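Side-chain contacts in histidinol dehydrogenase (Elizabethkingia anophelis NUHP1, PDB 6AN0), which probably catalyses the two successive NAD-dependent oxidations that turn L-histidinol through L-histidinaldehyde into L-histidine, the last step of histidine biosynthesis, with one zinc ion per subunit: residues Thr11-Pro16 with Asn280-Thr285; Thr76-Leu81 with Ala174-Ala179; Ser142-Leu147 with Ile182-Ile187. One frame throughout, in Å; residues are numbered along the deposited sequence.

Contact 1: Thr11-Pro16 with Asn280-Thr285; sequences TYINPP and NILQQT
Thr-11, on an outermost strand of the parallel six-stranded sheet, meets Leu-282 of helix 279-293 through its methyl group. CG2 of Thr-11 lies 3.8 Å from CD2 of Leu-282, and Thr-11 CB is 4.0 Å from the same methyl. With chi1 of Thr-11 at 57°, OG1 fits between the backbone N and the carbonyl carbon, and CG2 is the branch that faces the helix. Tyr-12 points away from the helix; its backbone pairs with Gly-311 and Val-313 and so ties the strand to its neighbour 310-313. At Ile-13 the bond from CA to CB does not aim at the helix, but the side chain's end comes nearer: CD1 lies 4.1 Å from Leu-282 CD2 and rests on it obliquely. Leu-282 thus serves both strand residues with one methyl. Its CG stands anti to the backbone N (chi1 -178°), and the side chain also touches Val-313 of strand 310-313 and Leu-274 and Thr-276 of 271-276, the next one in. Helix 279-293 lies in the beta-alpha-beta crossover between those two parallel strands, and the contact sets it against edge strand 10-13. No hydrogen bond crosses between 11-16 and 280-285: the join is small and wholly apolar, with Leu-282 buried and Ile-13 exposed, while Leu-282 spreads further over the sheet.

Contact 2: Thr76-Leu81 with Ala174-Ala179; sequences TAAIAL and AILYTA
Ala-174 O is gripped twice in the helix that brings Leu-176 and Tyr-177 against Ala-78 and Ile-79. It accepts the backbone N of Thr-178 at 3.0 Å and, in a shorter bond, Thr-178 OG1 at 2.7 Å. The hydroxyl comes in at a C=O...O angle of 157°, tilted 20° from the carbonyl plane. Thr-178 therefore buries its hydroxyl against its own helix, while its side chain touches Phe-141 rather than helix 72-79. The contact itself is apolar. Backbones come close at Ile-79 and Tyr-177, whose CA atoms are 5.3 Å apart, an approach the small side chain of Ala-78 probably permits. Its CB points at the partner helix and sits 3.7 Å from CB of Leu-176, with Leu-176 CD1 at 3.9 Å, so the leucine lays its base and one methyl on the alanine. Next to it, Ile-79 presents a methylene, CG1, to the edge of the Tyr-177 ring, 4.1 Å from CD2 and near the ring plane; the two side chains cross at about a right angle. Tyr-177 reaches this place with CG anti to the backbone N (chi1 168°), which also carries the ring onto Ile-87, Ile-90 and Gln-91 of helix 84-102 and onto Val-82. Helix 72-79 thus packs against helix 173-181 without a hydrogen bond between the two segments: the closest side-chain approach is alanine on leucine, the backbones come nearest one residue further on, and the tyrosine ring, met at its edge, links the pair to a third helix.

Contact 3: Ser142-Leu147 with Ile182-Ile187; sequences STVLML and IGIKNI. With EDO (1,2-ethanediol), chain C.
The backbones of Leu-145 and Ile-182 approach to 7.5 Å between CA atoms, at the point where helix 173-181 has ended in a Schellman motif, with Gly-183 at positive phi as its C-prime residue and Ile-184 N and Gly-183 N turned back to Ala-179 O and Asn-180 O. Ile-182, the first residue past the helical angles, points at helix 142-154 and sends its two branches to neighbouring residues. Its chi1 of 62° places CG1 between the backbone N and the carbonyl carbon, and the extended CD1 ends 3.5 Å from Val-144 O and 4.1 Å from Val-144 CG1. The other branch, CG2, meets Leu-145 CD2 at 3.8 Å. Leu-145 leaves its backbone pointing away, yet its end swings back to this methyl and touches Ala-93, Ala-94 and Ile-97 of helix 84-102 as well. Val-144 CG1 also has Ile-184 CD1 at 4.4 Å, a looser touch; Ile-184 also touches Ile-159 and Leu-161 of strand 158-163. Ile-182 O accepts Gln-152 NE2 and, weakly, O2 of a 1,2-ethanediol at 3.2 Å; the diol probably came from the crystallisation liquor. Strand 158-163, helix 173-181 and the parallel strand 186-189 form a beta-alpha-beta crossover, and this contact fastens its turn to helix 142-154. The side chains that meet are all branched aliphatics: Ile-182 straddles successive residues of the helix, its CD1 also rests on a backbone carbonyl oxygen, and no hydrogen bond crosses.

How the contacts relate
Contacts 2 and 3 are neighbours, their centres about 11 Å apart, and share helix 173-181, which supplies one segment of contact 2 and runs into that of contact 3. Thr-178 CG2 packs 3.5 Å from Leu-145 CD2, and Ala-179 CA lies 3.7 Å from Val-144 CG1, so helix 173-181 packs against both 72-79 and 142-154. Contact 1 stands apart, on the six-stranded parallel sheet, whereas contacts 2 and 3 belong to the region around the mixed sheet; its centre is about 46 Å from that of contact 2 and about 42 Å from that of contact 3. In contact 3, the Leu-145 side chain is about 14 Å from a bound zinc ion, and Ser-142 OG is hydrogen-bonded to Glu-418 of the second subunit, a residue predicted to bind substrate.

Contact 1: Thr11-Pro16 with Asn280-Thr285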
ATOM      1  N   THR A  11      10.998 -21.868  27.704  1.00 43.52           N
ATOM      2  CA  THR A  11      12.342 -21.598  27.213  1.00 42.67           C
ATOM      3  C   THR A  11      12.868 -22.736  26.348  1.00 45.09           C
ATOM      4  O   THR A  11      12.508 -23.904  26.528  1.00 40.58           O
ATOM      5  CB  THR A  11      13.325 -21.350  28.357  1.00 38.19           C
ATOM      6  OG1 THR A  11      13.323 -22.474  29.239  1.00 47.53           O
ATOM      7  CG2 THR A  11      12.935 -20.114  29.125  1.00 46.54           C
ATOM      8  N   TYR A  12      13.756 -22.370  25.423  1.00 44.96           N
ATOM      9  CA  TYR A  12      14.367 -23.299  24.478  1.00 42.58           C
ATOM     10  C   TYR A  12      15.850 -22.971  24.386  1.00 47.91           C
ATOM     11  O   TYR A  12      16.211 -21.839  24.049  1.00 43.36           O
ATOM     12  CB  TYR A  12      13.701 -23.190  23.103  1.00 39.75           C
ATOM     13  CG  TYR A  12      12.191 -23.283  23.138  1.00 44.87           C
ATOM     14  CD1 TYR A  12      11.543 -24.503  22.949  1.00 51.29           C
ATOM     15  CD2 TYR A  12      11.415 -22.158  23.368  1.00 41.26           C
ATOM     16  CE1 TYR A  12      10.160 -24.589  22.984  1.00 52.88           C
ATOM     17  CE2 TYR A  12      10.035 -22.233  23.406  1.00 49.23           C
ATOM     18  CZ  TYR A  12       9.412 -23.449  23.211  1.00 58.87           C
ATOM     19  OH  TYR A  12       8.040 -23.514  23.249  1.00 72.65           O
ATOM     20  N   ILE A  13      16.708 -23.946  24.685  1.00 42.08           N
ATOM     21  CA  ILE A  13      18.149 -23.720  24.782  1.00 47.82           C
ATOM     22  C   ILE A  13      18.816 -24.312  23.547  1.00 54.18           C
ATOM     23  O   ILE A  13      18.920 -25.539  23.415  1.00 54.62           O
ATOM     24  CB  ILE A  13      18.742 -24.328  26.060  1.00 49.16           C
ATOM     25  CG1 ILE A  13      17.944 -23.894  27.291  1.00 45.76           C
ATOM     26  CG2 ILE A  13      20.199 -23.922  26.197  1.00 51.07           C
ATOM     27  CD1 ILE A  13      17.886 -22.378  27.493  1.00 40.15           C
ATOM     28  N   ASN A  14      19.309 -23.442  22.669  1.00 42.96           N
ATOM     29  CA  ASN A  14      19.972 -23.837  21.430  1.00 49.44           C
ATOM     30  C   ASN A  14      19.116 -24.794  20.591  1.00 49.75           C
ATOM     31  O   ASN A  14      19.532 -25.914  20.300  1.00 51.70           O
ATOM     32  CB  ASN A  14      21.334 -24.459  21.710  1.00 48.71           C
ATOM     33  CG  ASN A  14      22.234 -23.568  22.549  1.00 49.74           C
ATOM     34  OD1 ASN A  14      22.653 -23.956  23.640  1.00 56.52           O
ATOM     35  ND2 ASN A  14      22.544 -22.376  22.043  1.00 42.58           N
ATOM     36  N   PRO A  15      17.916 -24.374  20.179  1.00 55.38           N
ATOM     37  CA  PRO A  15      17.109 -25.241  19.327  1.00 54.09           C
ATOM     38  C   PRO A  15      17.750 -25.386  17.955  1.00 60.95           C
ATOM     39  O   PRO A  15      18.385 -24.444  17.451  1.00 68.84           O
ATOM     40  CB  PRO A  15      15.762 -24.501  19.243  1.00 46.94           C
ATOM     41  CG  PRO A  15      16.112 -23.071  19.442  1.00 43.20           C
ATOM     42  CD  PRO A  15      17.281 -23.057  20.392  1.00 44.76           C
ATOM     43  N   PRO A  16      17.620 -26.548  17.325  1.00 65.63           N
ATOM     44  CA  PRO A  16      18.164 -26.714  15.974  1.00 69.01           C
ATOM     45  C   PRO A  16      17.401 -25.868  14.966  1.00 71.62           C
ATOM     46  O   PRO A  16      16.284 -25.408  15.215  1.00 69.89           O
ATOM     47  CB  PRO A  16      17.977 -28.207  15.696  1.00 72.60           C
ATOM     48  CG  PRO A  16      16.820 -28.599  16.559  1.00 72.38           C
ATOM     49  CD  PRO A  16      16.944 -27.764  17.807  1.00 68.30           C
ATOM     50  N   ASN A 280      22.550 -17.297  31.144  1.00 36.56           N
ATOM     51  CA  ASN A 280      22.523 -16.478  32.353  1.00 38.51           C
ATOM     52  C   ASN A 280      21.702 -15.208  32.151  1.00 38.82           C
ATOM     53  O   ASN A 280      20.976 -14.779  33.059  1.00 34.26           O
ATOM     54  CB  ASN A 280      23.948 -16.141  32.784  1.00 44.96           C
ATOM     55  CG  ASN A 280      23.990 -15.384  34.092  1.00 55.70           C
ATOM     56  OD1 ASN A 280      24.365 -14.212  34.133  1.00 61.94           O
ATOM     57  ND2 ASN A 280      23.596 -16.050  35.173  1.00 60.21           N
ATOM     58  N   ILE A 281      21.803 -14.591  30.971  1.00 34.80           N
ATOM     59  CA  ILE A 281      20.960 -13.440  30.657  1.00 31.95           C
ATOM     60  C   ILE A 281      19.493 -13.841  30.660  1.00 32.44           C
ATOM     61  O   ILE A 281      18.632 -13.108  31.163  1.00 31.83           O
ATOM     62  CB  ILE A 281      21.361 -12.837  29.296  1.00 33.09           C
ATOM     63  CG1 ILE A 281      22.828 -12.399  29.312  1.00 50.17           C
ATOM     64  CG2 ILE A 281      20.434 -11.675  28.930  1.00 34.54           C
ATOM     65  CD1 ILE A 281      23.515 -12.603  27.981  1.00 51.96           C
ATOM     66  N   LEU A 282      19.181 -14.993  30.062  1.00 30.73           N
ATOM     67  CA  LEU A 282      17.806 -15.481  30.059  1.00 33.48           C
ATOM     68  C   LEU A 282      17.295 -15.699  31.480  1.00 27.03           C
ATOM     69  O   LEU A 282      16.204 -15.239  31.835  1.00 31.22           O
ATOM     70  CB  LEU A 282      17.716 -16.770  29.243  1.00 30.48           C
ATOM     71  CG  LEU A 282      16.312 -17.362  29.122  1.00 37.33           C
ATOM     72  CD1 LEU A 282      15.359 -16.413  28.386  1.00 29.89           C
ATOM     73  CD2 LEU A 282      16.374 -18.712  28.434  1.00 42.15           C
ATOM     74  N   GLN A 283      18.078 -16.390  32.314  1.00 32.83           N
ATOM     75  CA  GLN A 283      17.630 -16.678  33.675  1.00 33.01           C
ATOM     76  C   GLN A 283      17.431 -15.399  34.487  1.00 35.12           C
ATOM     77  O   GLN A 283      16.437 -15.265  35.209  1.00 31.87           O
ATOM     78  CB  GLN A 283      18.624 -17.618  34.364  1.00 35.57           C
ATOM     79  N   GLN A 284      18.361 -14.444  34.385  1.00 35.38           N
ATOM     80  CA  GLN A 284      18.208 -13.199  35.136  1.00 33.28           C
ATOM     81  C   GLN A 284      16.995 -12.407  34.661  1.00 34.31           C
ATOM     82  O   GLN A 284      16.271 -11.816  35.474  1.00 34.08           O
ATOM     83  CB  GLN A 284      19.468 -12.346  35.021  1.00 35.12           C
ATOM     84  CG  GLN A 284      20.613 -12.797  35.904  1.00 52.79           C
ATOM     85  CD  GLN A 284      21.770 -11.818  35.875  1.00 72.17           C
ATOM     86  OE1 GLN A 284      21.580 -10.610  36.034  1.00 80.74           O
ATOM     87  NE2 GLN A 284      22.977 -12.332  35.659  1.00 71.63           N
ATOM     88  N   THR A 285      16.768 -12.371  33.343  1.00 27.11           N
ATOM     89  CA  THR A 285      15.629 -11.638  32.800  1.00 29.58           C
ATOM     90  C   THR A 285      14.308 -12.276  33.222  1.00 27.05           C
ATOM     91  O   THR A 285      13.344 -11.570  33.533  1.00 31.31           O
ATOM     92  CB  THR A 285      15.728 -11.573  31.276  1.00 30.95           C
ATOM     93  OG1 THR A 285      16.967 -10.956  30.901  1.00 30.91           O
ATOM     94  CG2 THR A 285      14.582 -10.764  30.699  1.00 30.07           C
TER

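Contact 2: Thr76-Leu81 with Ala174-Ala179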
ATOM      1  N   THR A  76     -15.397  21.279  24.272  1.00 31.44           N
ATOM      2  CA  THR A  76     -14.988  22.219  25.311  1.00 35.67           C
ATOM      3  C   THR A  76     -15.025  21.567  26.686  1.00 36.04           C
ATOM      4  O   THR A  76     -14.115  21.770  27.499  1.00 36.84           O
ATOM      5  CB  THR A  76     -15.884  23.455  25.278  1.00 32.18           C
ATOM      6  OG1 THR A  76     -15.718  24.116  24.016  1.00 43.83           O
ATOM      7  CG2 THR A  76     -15.511  24.417  26.394  1.00 36.62           C
ATOM      8  N   ALA A  77     -16.063  20.769  26.958  1.00 35.50           N
ATOM      9  CA  ALA A  77     -16.150  20.063  28.231  1.00 35.91           C
ATOM     10  C   ALA A  77     -14.986  19.103  28.401  1.00 39.10           C
ATOM     11  O   ALA A  77     -14.420  18.983  29.496  1.00 32.04           O
ATOM     12  CB  ALA A  77     -17.476  19.310  28.326  1.00 38.64           C
ATOM     13  N   ALA A  78     -14.615  18.407  27.324  1.00 33.47           N
ATOM     14  CA  ALA A  78     -13.500  17.473  27.389  1.00 33.61           C
ATOM     15  C   ALA A  78     -12.180  18.191  27.680  1.00 25.50           C
ATOM     16  O   ALA A  78     -11.373  17.711  28.482  1.00 37.36           O
ATOM     17  CB  ALA A  78     -13.422  16.679  26.083  1.00 27.18           C
ATOM     18  N   ILE A  79     -11.941  19.339  27.036  1.00 29.46           N
ATOM     19  CA  ILE A  79     -10.685  20.062  27.246  1.00 31.15           C
ATOM     20  C   ILE A  79     -10.491  20.387  28.725  1.00 40.25           C
ATOM     21  O   ILE A  79      -9.385  20.263  29.265  1.00 36.68           O
ATOM     22  CB  ILE A  79     -10.645  21.337  26.378  1.00 36.21           C
ATOM     23  CG1 ILE A  79     -10.542  20.982  24.889  1.00 35.92           C
ATOM     24  CG2 ILE A  79      -9.489  22.236  26.796  1.00 43.05           C
ATOM     25  CD1 ILE A  79     -10.675  22.184  23.970  1.00 40.26           C
ATOM     26  N   ALA A  80     -11.564  20.796  29.405  1.00 34.97           N
ATOM     27  CA  ALA A  80     -11.469  21.172  30.811  1.00 32.10           C
ATOM     28  C   ALA A  80     -11.267  19.976  31.736  1.00 45.63           C
ATOM     29  O   ALA A  80     -10.972  20.174  32.918  1.00 44.97           O
ATOM     30  CB  ALA A  80     -12.721  21.941  31.229  1.00 37.71           C
ATOM     31  N   LEU A  81     -11.425  18.750  31.238  1.00 33.89           N
ATOM     32  CA  LEU A  81     -11.231  17.551  32.040  1.00 30.60           C
ATOM     33  C   LEU A  81      -9.851  16.930  31.853  1.00 47.50           C
ATOM     34  O   LEU A  81      -9.596  15.845  32.385  1.00 57.43           O
ATOM     35  CB  LEU A  81     -12.304  16.512  31.708  1.00 39.34           C
ATOM     36  CG  LEU A  81     -13.763  16.872  31.977  1.00 37.76           C
ATOM     37  CD1 LEU A  81     -14.676  15.883  31.261  1.00 34.97           C
ATOM     38  CD2 LEU A  81     -14.048  16.893  33.466  1.00 39.43           C
ATOM     39  N   ALA A 174      -9.719  12.559  26.867  1.00 26.24           N
ATOM     40  CA  ALA A 174      -8.394  12.607  26.239  1.00 22.95           C
ATOM     41  C   ALA A 174      -8.459  12.384  24.736  1.00 24.37           C
ATOM     42  O   ALA A 174      -7.646  12.948  23.986  1.00 24.66           O
ATOM     43  CB  ALA A 174      -7.458  11.580  26.880  1.00 30.63           C
ATOM     44  N   ILE A 175      -9.391  11.556  24.263  1.00 21.85           N
ATOM     45  CA  ILE A 175      -9.542  11.383  22.822  1.00 20.63           C
ATOM     46  C   ILE A 175      -9.982  12.687  22.173  1.00 22.09           C
ATOM     47  O   ILE A 175      -9.423  13.113  21.153  1.00 20.59           O
ATOM     48  CB  ILE A 175     -10.537  10.249  22.509  1.00 25.27           C
ATOM     49  CG1 ILE A 175      -9.955   8.897  22.906  1.00 28.57           C
ATOM     50  CG2 ILE A 175     -10.931  10.269  21.015  1.00 24.22           C
ATOM     51  CD1 ILE A 175     -10.943   7.737  22.715  1.00 32.44           C
ATOM     52  N   LEU A 176     -11.018  13.322  22.736  1.00 22.78           N
ATOM     53  CA  LEU A 176     -11.550  14.542  22.133  1.00 28.28           C
ATOM     54  C   LEU A 176     -10.534  15.673  22.209  1.00 26.24           C
ATOM     55  O   LEU A 176     -10.348  16.416  21.235  1.00 25.18           O
ATOM     56  CB  LEU A 176     -12.862  14.947  22.819  1.00 26.79           C
ATOM     57  CG  LEU A 176     -14.005  13.927  22.710  1.00 24.61           C
ATOM     58  CD1 LEU A 176     -15.231  14.420  23.462  1.00 30.14           C
ATOM     59  CD2 LEU A 176     -14.339  13.655  21.247  1.00 21.25           C
ATOM     60  N   TYR A 177      -9.877  15.825  23.365  1.00 23.78           N
ATOM     61  CA  TYR A 177      -8.833  16.836  23.496  1.00 29.81           C
ATOM     62  C   TYR A 177      -7.760  16.654  22.428  1.00 30.44           C
ATOM     63  O   TYR A 177      -7.383  17.610  21.736  1.00 28.22           O
ATOM     64  CB  TYR A 177      -8.196  16.790  24.894  1.00 28.25           C
ATOM     65  CG  TYR A 177      -6.934  17.626  24.928  1.00 26.98           C
ATOM     66  CD1 TYR A 177      -5.670  17.055  24.729  1.00 26.55           C
ATOM     67  CD2 TYR A 177      -7.011  19.004  25.069  1.00 32.07           C
ATOM     68  CE1 TYR A 177      -4.514  17.846  24.710  1.00 27.33           C
ATOM     69  CE2 TYR A 177      -5.870  19.793  25.050  1.00 31.31           C
ATOM     70  CZ  TYR A 177      -4.633  19.214  24.870  1.00 32.39           C
ATOM     71  OH  TYR A 177      -3.524  20.022  24.859  1.00 36.04           O
ATOM     72  N   THR A 178      -7.250  15.425  22.291  1.00 21.47           N
ATOM     73  CA  THR A 178      -6.148  15.158  21.374  1.00 22.18           C
ATOM     74  C   THR A 178      -6.569  15.339  19.918  1.00 25.71           C
ATOM     75  O   THR A 178      -5.808  15.896  19.119  1.00 21.91           O
ATOM     76  CB  THR A 178      -5.602  13.747  21.616  1.00 24.72           C
ATOM     77  OG1 THR A 178      -5.247  13.605  23.004  1.00 26.34           O
ATOM     78  CG2 THR A 178      -4.373  13.519  20.770  1.00 24.90           C
ATOM     79  N   ALA A 179      -7.771  14.888  19.542  1.00 21.24           N
ATOM     80  CA  ALA A 179      -8.214  15.103  18.164  1.00 20.34           C
ATOM     81  C   ALA A 179      -8.399  16.585  17.877  1.00 26.35           C
ATOM     82  O   ALA A 179      -7.985  17.073  16.819  1.00 25.70           O
ATOM     83  CB  ALA A 179      -9.508  14.339  17.882  1.00 23.04           C
TER

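Contact 3: Ser142-Leu147 with Ile182-Ile187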
ATOM      1  N   SER A 142      -3.104   8.114  22.116  1.00 24.52           N
ATOM      2  CA  SER A 142      -1.850   8.277  21.379  1.00 22.61           C
ATOM      3  C   SER A 142      -2.026   7.918  19.904  1.00 24.55           C
ATOM      4  O   SER A 142      -1.356   8.490  19.033  1.00 23.07           O
ATOM      5  CB  SER A 142      -0.748   7.426  22.022  1.00 28.52           C
ATOM      6  OG  SER A 142      -1.130   6.051  22.088  1.00 32.62           O
ATOM      7  N   THR A 143      -2.928   6.982  19.596  1.00 21.94           N
ATOM      8  CA  THR A 143      -3.170   6.644  18.196  1.00 18.08           C
ATOM      9  C   THR A 143      -3.752   7.821  17.420  1.00 22.43           C
ATOM     10  O   THR A 143      -3.533   7.937  16.207  1.00 20.73           O
ATOM     11  CB  THR A 143      -4.092   5.424  18.128  1.00 27.22           C
ATOM     12  OG1 THR A 143      -3.463   4.350  18.826  1.00 25.71           O
ATOM     13  CG2 THR A 143      -4.333   4.988  16.681  1.00 27.94           C
ATOM     14  N   VAL A 144      -4.500   8.702  18.091  1.00 21.48           N
ATOM     15  CA  VAL A 144      -4.999   9.903  17.424  1.00 23.06           C
ATOM     16  C   VAL A 144      -3.837  10.734  16.887  1.00 20.39           C
ATOM     17  O   VAL A 144      -3.864  11.198  15.740  1.00 20.91           O
ATOM     18  CB  VAL A 144      -5.886  10.723  18.378  1.00 27.74           C
ATOM     19  CG1 VAL A 144      -6.321  12.014  17.706  1.00 19.60           C
ATOM     20  CG2 VAL A 144      -7.096   9.895  18.819  1.00 23.42           C
ATOM     21  N   LEU A 145      -2.797  10.931  17.708  1.00 20.16           N
ATOM     22  CA  LEU A 145      -1.615  11.659  17.233  1.00 19.80           C
ATOM     23  C   LEU A 145      -0.947  10.944  16.065  1.00 24.61           C
ATOM     24  O   LEU A 145      -0.541  11.584  15.084  1.00 21.49           O
ATOM     25  CB  LEU A 145      -0.598  11.838  18.365  1.00 15.95           C
ATOM     26  CG  LEU A 145      -1.014  12.688  19.561  1.00 24.52           C
ATOM     27  CD1 LEU A 145       0.100  12.698  20.607  1.00 27.61           C
ATOM     28  CD2 LEU A 145      -1.370  14.103  19.107  1.00 25.21           C
ATOM     29  N   MET A 146      -0.809   9.619  16.162  1.00 19.90           N
ATOM     30  CA  MET A 146      -0.048   8.852  15.176  1.00 19.53           C
ATOM     31  C   MET A 146      -0.690   8.883  13.792  1.00 23.90           C
ATOM     32  O   MET A 146       0.011   8.762  12.777  1.00 20.85           O
ATOM     33  CB  MET A 146       0.082   7.393  15.630  1.00 18.35           C
ATOM     34  CG  MET A 146       0.881   7.187  16.912  1.00 22.08           C
ATOM     35  SD  MET A 146       2.615   7.661  16.703  1.00 25.61           S
ATOM     36  CE  MET A 146       3.203   7.666  18.406  1.00 23.30           C
ATOM     37  N   LEU A 147      -2.013   8.968  13.725  1.00 19.58           N
ATOM     38  CA  LEU A 147      -2.717   8.950  12.449  1.00 18.25           C
ATOM     39  C   LEU A 147      -3.155  10.336  12.013  1.00 19.48           C
ATOM     40  O   LEU A 147      -3.099  10.648  10.819  1.00 22.14           O
ATOM     41  CB  LEU A 147      -3.942   8.032  12.529  1.00 21.32           C
ATOM     42  CG  LEU A 147      -3.602   6.599  12.937  1.00 21.75           C
ATOM     43  CD1 LEU A 147      -4.878   5.772  13.065  1.00 22.32           C
ATOM     44  CD2 LEU A 147      -2.638   5.929  11.949  1.00 21.04           C
ATOM     45  N   ILE A 182      -5.020  18.607  17.231  1.00 26.06           N
ATOM     46  CA  ILE A 182      -4.341  18.500  15.944  1.00 30.80           C
ATOM     47  C   ILE A 182      -5.301  18.821  14.804  1.00 28.16           C
ATOM     48  O   ILE A 182      -5.015  18.549  13.631  1.00 30.67           O
ATOM     49  CB  ILE A 182      -3.702  17.117  15.768  1.00 22.26           C
ATOM     50  CG1 ILE A 182      -4.754  16.010  15.778  1.00 25.44           C
ATOM     51  CG2 ILE A 182      -2.655  16.878  16.852  1.00 28.22           C
ATOM     52  CD1 ILE A 182      -4.175  14.658  15.484  1.00 23.23           C
ATOM     53  N   GLY A 183      -6.443  19.412  15.139  1.00 24.60           N
ATOM     54  CA  GLY A 183      -7.310  20.025  14.152  1.00 29.48           C
ATOM     55  C   GLY A 183      -8.352  19.128  13.526  1.00 32.14           C
ATOM     56  O   GLY A 183      -8.934  19.505  12.501  1.00 27.01           O
ATOM     57  N   ILE A 184      -8.606  17.956  14.095  1.00 25.33           N
ATOM     58  CA  ILE A 184      -9.686  17.106  13.608  1.00 21.37           C
ATOM     59  C   ILE A 184     -10.998  17.664  14.150  1.00 28.95           C
ATOM     60  O   ILE A 184     -11.184  17.762  15.368  1.00 30.41           O
ATOM     61  CB  ILE A 184      -9.474  15.645  14.033  1.00 20.39           C
ATOM     62  CG1 ILE A 184      -8.185  15.087  13.411  1.00 22.75           C
ATOM     63  CG2 ILE A 184     -10.679  14.798  13.646  1.00 23.96           C
ATOM     64  CD1 ILE A 184      -7.804  13.738  13.944  1.00 24.28           C
ATOM     65  N   LYS A 185     -11.906  18.057  13.244  1.00 23.05           N
ATOM     66  CA  LYS A 185     -13.177  18.643  13.645  1.00 30.04           C
ATOM     67  C   LYS A 185     -14.378  17.741  13.411  1.00 30.86           C
ATOM     68  O   LYS A 185     -15.444  18.012  13.968  1.00 32.48           O
ATOM     69  CB  LYS A 185     -13.411  19.971  12.906  1.00 33.99           C
ATOM     70  CG  LYS A 185     -12.365  21.031  13.210  1.00 36.23           C
ATOM     71  CD  LYS A 185     -12.419  21.429  14.677  1.00 52.12           C
ATOM     72  CE  LYS A 185     -11.145  22.138  15.111  1.00 66.98           C
ATOM     73  NZ  LYS A 185     -10.880  23.347  14.291  1.00 64.49           N
ATOM     74  N   ASN A 186     -14.241  16.693  12.608  1.00 24.84           N
ATOM     75  CA  ASN A 186     -15.351  15.807  12.250  1.00 27.50           C
ATOM     76  C   ASN A 186     -15.201  14.538  13.080  1.00 21.05           C
ATOM     77  O   ASN A 186     -14.529  13.593  12.674  1.00 25.14           O
ATOM     78  CB  ASN A 186     -15.344  15.490  10.755  1.00 29.65           C
ATOM     79  CG  ASN A 186     -15.546  16.727   9.875  1.00 37.26           C
ATOM     80  OD1 ASN A 186     -16.039  17.759  10.327  1.00 44.53           O
ATOM     81  ND2 ASN A 186     -15.174  16.612   8.604  1.00 44.33           N
ATOM     82  N   ILE A 187     -15.850  14.513  14.247  1.00 24.28           N
ATOM     83  CA  ILE A 187     -15.725  13.418  15.203  1.00 22.35           C
ATOM     84  C   ILE A 187     -17.108  12.827  15.424  1.00 23.05           C
ATOM     85  O   ILE A 187     -18.055  13.560  15.737  1.00 24.54           O
ATOM     86  CB  ILE A 187     -15.118  13.905  16.533  1.00 22.71           C
ATOM     87  CG1 ILE A 187     -13.782  14.621  16.281  1.00 22.95           C
ATOM     88  CG2 ILE A 187     -14.957  12.754  17.519  1.00 25.73           C
ATOM     89  CD1 ILE A 187     -13.193  15.241  17.537  1.00 27.45           C
TER
HETATM   90  C1  EDO C 502      -0.246  18.988  13.140  1.00 48.76           C
HETATM   91  O1  EDO C 502       0.076  19.233  11.765  1.00 60.75           O
HETATM   92  C2  EDO C 502      -1.755  18.965  13.337  1.00 40.75           C
HETATM   93  O2  EDO C 502      -2.304  20.287  13.260  1.00 57.49           O